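Local coordinates for benzoylformate decarboxylase (Mycobacterium smegmatis, PDB 4Q9D), which belongs to the thiamine pyrophosphate-dependent enzyme family and binds a magnesium ion in its C-terminal cofactor-binding domain, at residues B[375-379]-B[405-409]. Numbering follows the deposited sequence.
Sequences VMEST and IGWGV
The carboxylate of E377 reaches into the loop leading into helix 408-421, where it collects backbone N-H groups. OE1 of E377 accepts a hydrogen bond from G406 N at 2.9 Å, while OE2 of E377 takes a short one from G408 N at 2.5 Å and a weak one from W407 N at 3.1 Å. G406 N comes to OE1 from one face of the carboxylate, 56° out of its plane, and G408 N to OE2 from the opposite face, 41° out of it, so the backbone wraps round the inserted acid. Glutamate has the length for this: with CG anti to the backbone N (chi1 -165°) and the chain extended beyond it, the acid crosses from the end of strand 373-377 to the N-terminal end of the helix, whose dipole probably favours its negative charge. Strand and helix belong to the cofactor-binding domain with the thiamine pyrophosphate fold, a parallel sheet flanked by helices, and the strand pairs on one side with strand 428-433, which leads to the magnesium ligand D434. G408 suits its place because a CB would point at the strand and come too close to E377 OE2 and V375 CG1. Its bare backbone lets the branched V375 lie against it, CG1 of V375 standing 3.6 Å from G408 CA. G406 has a positive phi, at which any CB would jam against the preceding carbonyl, and its own O accepts a hydrogen bond from S440 OG. Beside the acid, I405 CG2 rests 4.1 Å from the aliphatic E377 CG; S436 packs on both side chains and Y439 on I405.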
# COMPACT_ATOMS: atom_id res chain seq x y z
N VAL B 375 -5.38 35.66 3.33
CA VAL B 375 -4.95 34.37 2.74
C VAL B 375 -3.75 34.65 1.84
O VAL B 375 -3.81 35.55 1.01
CB VAL B 375 -6.07 33.70 1.92
CG1 VAL B 375 -5.55 32.44 1.23
CG2 VAL B 375 -7.24 33.35 2.82
N MET B 376 -2.67 33.89 2.00
CA MET B 376 -1.42 34.21 1.30
C MET B 376 -1.02 33.09 0.36
O MET B 376 -0.93 31.94 0.77
CB MET B 376 -0.27 34.40 2.31
CG MET B 376 1.12 34.55 1.64
SD MET B 376 1.21 36.13 0.70
CE MET B 376 3.00 36.38 0.68
N GLU B 377 -0.74 33.45 -0.89
CA GLU B 377 -0.25 32.50 -1.88
C GLU B 377 0.58 33.26 -2.92
O GLU B 377 0.16 33.41 -4.07
CB GLU B 377 -1.40 31.77 -2.56
CG GLU B 377 -0.99 30.54 -3.34
CD GLU B 377 -2.09 29.50 -3.42
OE1 GLU B 377 -2.69 29.35 -4.50
OE2 GLU B 377 -2.35 28.83 -2.40
N SER B 378 1.72 33.79 -2.49
CA SER B 378 2.58 34.58 -3.36
C SER B 378 3.97 34.53 -2.78
O SER B 378 4.37 35.40 -2.00
CB SER B 378 2.08 36.03 -3.43
OG SER B 378 2.92 36.81 -4.26
N THR B 379 4.71 33.49 -3.15
CA THR B 379 5.97 33.18 -2.47
C THR B 379 7.04 34.24 -2.71
O THR B 379 7.85 34.52 -1.82
CB THR B 379 6.51 31.82 -2.92
OG1 THR B 379 6.47 31.76 -4.34
CG2 THR B 379 5.64 30.69 -2.34
N ILE B 405 0.73 25.07 -4.30
CA ILE B 405 -0.11 26.21 -4.66
C ILE B 405 -1.42 25.78 -5.35
O ILE B 405 -1.64 24.58 -5.60
CB ILE B 405 0.66 27.28 -5.49
CG1 ILE B 405 1.21 26.67 -6.77
CG2 ILE B 405 1.82 27.81 -4.66
CD1 ILE B 405 2.09 27.62 -7.60
N GLY B 406 -2.30 26.75 -5.61
CA GLY B 406 -3.68 26.44 -5.94
C GLY B 406 -4.51 26.14 -4.70
O GLY B 406 -5.64 25.65 -4.80
N TRP B 407 -3.96 26.43 -3.51
CA TRP B 407 -4.74 26.21 -2.28
C TRP B 407 -5.49 27.48 -1.86
O TRP B 407 -6.66 27.44 -1.46
CB TRP B 407 -3.82 25.73 -1.13
CG TRP B 407 -4.58 25.42 0.13
CD1 TRP B 407 -5.20 24.23 0.43
CD2 TRP B 407 -4.83 26.30 1.25
NE1 TRP B 407 -5.80 24.31 1.67
CE2 TRP B 407 -5.60 25.57 2.20
CE3 TRP B 407 -4.46 27.63 1.56
CZ2 TRP B 407 -6.01 26.12 3.44
CZ3 TRP B 407 -4.87 28.18 2.78
CH2 TRP B 407 -5.64 27.42 3.70
N GLY B 408 -4.82 28.63 -1.93
CA GLY B 408 -5.35 29.83 -1.28
C GLY B 408 -6.65 30.35 -1.86
O GLY B 408 -7.50 30.88 -1.14
N VAL B 409 -6.81 30.21 -3.17
CA VAL B 409 -8.02 30.71 -3.81
C VAL B 409 -9.26 29.94 -3.33
O VAL B 409 -10.21 30.52 -2.84
CB VAL B 409 -7.90 30.71 -5.38
CG1 VAL B 409 -9.25 31.02 -6.03
CG2 VAL B 409 -6.86 31.74 -5.85